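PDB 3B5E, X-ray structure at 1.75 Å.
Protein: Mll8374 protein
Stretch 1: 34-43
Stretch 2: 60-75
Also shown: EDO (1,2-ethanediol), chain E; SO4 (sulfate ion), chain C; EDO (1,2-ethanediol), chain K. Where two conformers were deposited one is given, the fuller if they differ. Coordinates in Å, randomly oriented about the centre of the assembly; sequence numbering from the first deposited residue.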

# COMPACT_ATOMS: atom_id res chain seq x y z
N PHE A 34 5.99 -3.87 -2.79
CA PHE A 34 5.74 -2.49 -3.20
C PHE A 34 5.34 -1.70 -1.97
O PHE A 34 4.45 -2.12 -1.22
CB PHE A 34 4.61 -2.40 -4.23
CG PHE A 34 4.99 -2.86 -5.60
CD1 PHE A 34 5.09 -4.21 -5.90
CD2 PHE A 34 5.20 -1.93 -6.60
CE1 PHE A 34 5.42 -4.63 -7.20
CE2 PHE A 34 5.52 -2.35 -7.89
CZ PHE A 34 5.62 -3.69 -8.19
N LEU A 35 6.04 -0.59 -1.73
CA LEU A 35 5.85 0.26 -0.57
C LEU A 35 5.27 1.60 -0.99
O LEU A 35 5.81 2.25 -1.90
CB LEU A 35 7.18 0.48 0.16
CG LEU A 35 8.08 -0.71 0.45
CD1 LEU A 35 9.35 -0.18 1.17
CD2 LEU A 35 7.37 -1.73 1.29
N LEU A 36 4.16 2.00 -0.35
CA LEU A 36 3.50 3.28 -0.60
C LEU A 36 3.34 4.05 0.70
O LEU A 36 2.48 3.73 1.55
CB LEU A 36 2.14 3.10 -1.27
CG LEU A 36 2.10 2.48 -2.68
CD1 LEU A 36 2.18 0.93 -2.62
CD2 LEU A 36 0.89 2.93 -3.54
N HIS A 37 4.15 5.08 0.82
CA HIS A 37 4.27 5.95 1.98
C HIS A 37 3.00 6.75 2.35
O HIS A 37 2.12 6.94 1.54
CB HIS A 37 5.47 6.91 1.73
CG HIS A 37 5.28 7.85 0.57
ND1 HIS A 37 4.47 8.97 0.65
CD2 HIS A 37 5.75 7.81 -0.70
CE1 HIS A 37 4.46 9.57 -0.53
NE2 HIS A 37 5.24 8.90 -1.36
N GLY A 38 2.98 7.25 3.59
CA GLY A 38 1.96 8.18 4.03
C GLY A 38 2.14 9.55 3.40
O GLY A 38 3.19 9.88 2.85
N SER A 39 1.10 10.36 3.51
CA SER A 39 1.11 11.71 2.92
C SER A 39 2.09 12.62 3.65
O SER A 39 2.26 12.51 4.87
CB SER A 39 -0.28 12.32 2.92
OG SER A 39 -0.61 12.81 4.20
N GLY A 40 2.74 13.49 2.88
CA GLY A 40 3.64 14.47 3.44
C GLY A 40 5.07 14.04 3.62
O GLY A 40 5.88 14.82 4.07
N VAL A 41 5.39 12.81 3.21
CA VAL A 41 6.75 12.24 3.35
C VAL A 41 7.15 11.63 2.00
O VAL A 41 6.46 11.83 1.00
CB VAL A 41 6.81 11.23 4.54
CG1 VAL A 41 6.52 11.98 5.84
CG2 VAL A 41 5.81 10.09 4.34
N ASP A 42 8.25 10.88 1.96
CA ASP A 42 8.70 10.30 0.69
C ASP A 42 8.91 8.79 0.75
O ASP A 42 8.59 8.12 1.75
CB ASP A 42 9.95 11.06 0.19
CG ASP A 42 11.20 10.78 1.01
OD1 ASP A 42 11.27 9.78 1.74
OD2 ASP A 42 12.13 11.58 0.92
N GLU A 43 9.44 8.25 -0.35
CA GLU A 43 9.61 6.82 -0.55
C GLU A 43 10.64 6.15 0.36
O GLU A 43 10.71 4.94 0.40
CB GLU A 43 9.98 6.57 -2.02
CG GLU A 43 11.43 6.82 -2.38
CD GLU A 43 11.87 8.29 -2.34
OE1 GLU A 43 11.02 9.19 -2.40
OE2 GLU A 43 13.10 8.53 -2.27
N VAL A 60 10.27 -2.24 -3.93
CA VAL A 60 9.96 -1.10 -4.82
C VAL A 60 9.39 -0.00 -3.94
O VAL A 60 8.22 -0.03 -3.55
CB VAL A 60 8.98 -1.44 -5.98
CG1 VAL A 60 8.71 -0.19 -6.87
CG2 VAL A 60 9.48 -2.60 -6.83
N ALA A 61 10.24 0.96 -3.60
CA ALA A 61 9.85 2.07 -2.75
C ALA A 61 9.44 3.23 -3.67
O ALA A 61 10.29 3.98 -4.14
CB ALA A 61 10.99 2.46 -1.85
N ALA A 62 8.13 3.34 -3.90
CA ALA A 62 7.56 4.28 -4.86
C ALA A 62 7.22 5.63 -4.21
O ALA A 62 6.88 5.71 -3.01
CB ALA A 62 6.34 3.68 -5.50
N ARG A 63 7.26 6.67 -5.02
CA ARG A 63 6.95 8.04 -4.56
C ARG A 63 5.68 8.55 -5.21
O ARG A 63 5.50 8.44 -6.41
CB ARG A 63 8.10 8.98 -4.89
CG ARG A 63 7.93 10.43 -4.37
CD ARG A 63 8.98 11.37 -4.87
NE ARG A 63 10.25 11.15 -4.18
CZ ARG A 63 11.31 11.94 -4.26
NH1 ARG A 63 11.31 13.01 -5.03
NH2 ARG A 63 12.38 11.65 -3.55
N GLY A 64 4.80 9.15 -4.39
CA GLY A 64 3.61 9.83 -4.89
C GLY A 64 3.92 10.99 -5.83
O GLY A 64 5.00 11.58 -5.80
N ARG A 65 2.99 11.30 -6.72
CA ARG A 65 3.23 12.30 -7.76
C ARG A 65 2.77 13.70 -7.41
O ARG A 65 3.02 14.64 -8.16
CB ARG A 65 2.60 11.85 -9.05
CG ARG A 65 3.12 10.52 -9.47
CD ARG A 65 2.90 10.25 -10.93
NE ARG A 65 1.52 10.41 -11.36
CZ ARG A 65 1.07 10.11 -12.57
NH1 ARG A 65 1.90 9.63 -13.50
NH2 ARG A 65 -0.20 10.28 -12.87
N ILE A 66 2.14 13.86 -6.26
CA ILE A 66 1.60 15.14 -5.81
C ILE A 66 2.43 15.66 -4.64
O ILE A 66 2.51 14.99 -3.62
CB ILE A 66 0.13 14.97 -5.39
CG1 ILE A 66 -0.70 14.52 -6.59
CG2 ILE A 66 -0.45 16.26 -4.81
CD1 ILE A 66 -2.04 14.03 -6.23
N PRO A 67 3.05 16.85 -4.79
CA PRO A 67 3.78 17.43 -3.67
C PRO A 67 2.87 17.78 -2.49
O PRO A 67 1.72 18.18 -2.65
CB PRO A 67 4.39 18.71 -4.27
CG PRO A 67 4.42 18.46 -5.73
CD PRO A 67 3.15 17.70 -5.98
N GLN A 68 3.40 17.58 -1.30
CA GLN A 68 2.75 18.01 -0.07
C GLN A 68 3.86 18.43 0.87
O GLN A 68 4.58 17.59 1.43
CB GLN A 68 1.94 16.92 0.58
CG GLN A 68 1.42 17.38 1.93
CD GLN A 68 0.41 16.45 2.48
OE1 GLN A 68 -0.36 15.88 1.73
NE2 GLN A 68 0.40 16.28 3.82
N GLU A 69 4.01 19.74 1.01
CA GLU A 69 5.06 20.31 1.82
C GLU A 69 6.40 19.76 1.34
O GLU A 69 6.71 19.87 0.15
CB GLU A 69 4.77 20.04 3.30
CG GLU A 69 3.36 20.45 3.71
CD GLU A 69 3.25 20.89 5.16
OE1 GLU A 69 4.27 20.87 5.90
OE2 GLU A 69 2.14 21.27 5.56
N ASP A 70 7.18 19.15 2.23
CA ASP A 70 8.51 18.60 1.87
C ASP A 70 8.44 17.17 1.35
O ASP A 70 9.46 16.59 0.99
CB ASP A 70 9.47 18.66 3.05
CG ASP A 70 9.85 20.10 3.42
OD1 ASP A 70 10.16 20.90 2.50
OD2 ASP A 70 9.81 20.42 4.64
N GLY A 71 7.24 16.60 1.29
CA GLY A 71 7.06 15.25 0.78
C GLY A 71 6.01 15.21 -0.30
O GLY A 71 5.93 16.12 -1.11
N PHE A 72 5.25 14.12 -0.30
CA PHE A 72 4.39 13.76 -1.41
C PHE A 72 3.13 13.04 -0.90
O PHE A 72 3.05 12.60 0.27
CB PHE A 72 5.19 12.89 -2.43
CG PHE A 72 6.45 13.56 -2.90
CD1 PHE A 72 6.41 14.44 -3.98
CD2 PHE A 72 7.66 13.40 -2.21
CE1 PHE A 72 7.55 15.14 -4.36
CE2 PHE A 72 8.80 14.09 -2.60
CZ PHE A 72 8.74 14.96 -3.67
N ARG A 73 2.16 12.96 -1.79
CA ARG A 73 0.95 12.20 -1.56
C ARG A 73 0.51 11.56 -2.86
O ARG A 73 1.00 11.89 -3.92
CB ARG A 73 -0.15 13.10 -0.97
CG ARG A 73 -0.52 14.37 -1.81
CD ARG A 73 -1.61 15.19 -1.12
NE ARG A 73 -2.77 14.34 -0.86
CZ ARG A 73 -3.17 13.88 0.31
NH1 ARG A 73 -2.60 14.28 1.44
NH2 ARG A 73 -4.21 13.06 0.36
N TRP A 74 -0.45 10.64 -2.73
CA TRP A 74 -0.85 9.73 -3.80
C TRP A 74 -2.04 10.22 -4.63
O TRP A 74 -2.20 9.84 -5.77
CB TRP A 74 -1.14 8.35 -3.18
CG TRP A 74 0.16 7.75 -2.66
CD1 TRP A 74 0.61 7.74 -1.38
CD2 TRP A 74 1.19 7.13 -3.44
NE1 TRP A 74 1.85 7.18 -1.31
CE2 TRP A 74 2.24 6.80 -2.56
CE3 TRP A 74 1.34 6.86 -4.81
CZ2 TRP A 74 3.38 6.17 -2.99
CZ3 TRP A 74 2.47 6.24 -5.22
CH2 TRP A 74 3.48 5.91 -4.32
N PHE A 75 -2.88 11.04 -4.02
CA PHE A 75 -4.02 11.65 -4.72
C PHE A 75 -4.51 12.86 -3.93
O PHE A 75 -4.25 12.96 -2.75
CB PHE A 75 -5.16 10.64 -5.00
CG PHE A 75 -5.53 9.77 -3.83
CD1 PHE A 75 -6.34 10.26 -2.79
CD2 PHE A 75 -5.10 8.45 -3.76
CE1 PHE A 75 -6.71 9.46 -1.73
CE2 PHE A 75 -5.43 7.65 -2.67
CZ PHE A 75 -6.25 8.16 -1.65
C1 EDO E . 2.95 21.60 -1.85
O1 EDO E . 4.38 21.55 -1.72
C2 EDO E . 2.34 22.39 -0.69
O2 EDO E . 1.70 21.52 0.24
S SO4 C . -4.31 11.94 4.17
O1 SO4 C . -4.61 11.15 3.00
O2 SO4 C . -3.31 12.96 3.95
O3 SO4 C . -3.73 11.13 5.17
O4 SO4 C . -5.52 12.62 4.61
C1 EDO K . 14.17 15.11 -5.33
O1 EDO K . 14.51 14.19 -4.28
C2 EDO K . 13.67 16.41 -4.71
O2 EDO K . 12.23 16.45 -4.70
O HOH W 1 6.75 4.55 -0.65
O HOH W 2 11.41 14.23 0.07

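The buried imidazole of H37 is the centre of an unusual polar link, bonded through both nitrogens: one within its own stretch, one across to the other. H37 ND1 donates to G38 O of its own stretch (2.7 Å), and H37 NE2 accepts a nearly straight hydrogen bond from G64 N (3.1 Å). A neutral ring protonated on ND1 serves both bonds, a pairing of donor and acceptor to which histidine is well suited. One face of the buried ring lies against W74, the two planes inclined at 39°, while W74 NE1 donates to the backbone H37 O (2.9 Å).

Before H37 the stretches run as parallel strands. L35 N donates to V60 O (2.9 Å), and A62 N returns a longer bond to L35 O (3.3 Å). F34 and V60 share one face of the sheet, V60 CB sitting over the phenyl ring; L35 and A61 meet on the other. L36 lays its CD2 almost squarely over the six-membered ring of W74, so a branched aliphatic chain covers the flat aromatic face, a CH-pi contact. Where the strands end, a water donates to A62 O (2.6 Å) and, weakly, to L35 O (2.8 Å), bridging the stretches.

Beyond H37, a type II turn from G38 to V41 presents its backbone to F72: G40 N donates to F72 O (2.8 Å) and F72 N to V41 O (2.9 Å). Glycine suits both sides here. The backbone angles of G40 call for it, and a CB on G71 would clash with V41 N and G40 O.

Just after the strand of stretch 2, a charged pair adds to the contact. R63 NE and E43 OE1 form a salt bridge (2.8 Å), the carboxylate lying at the guanidinium edge, where N-H groups can reach it. At the partly exposed S39, a sulfate, probably from the crystallisation liquor, accepts at O2 from both S39 OG (2.7 Å) and R73 NH1 (2.9 Å).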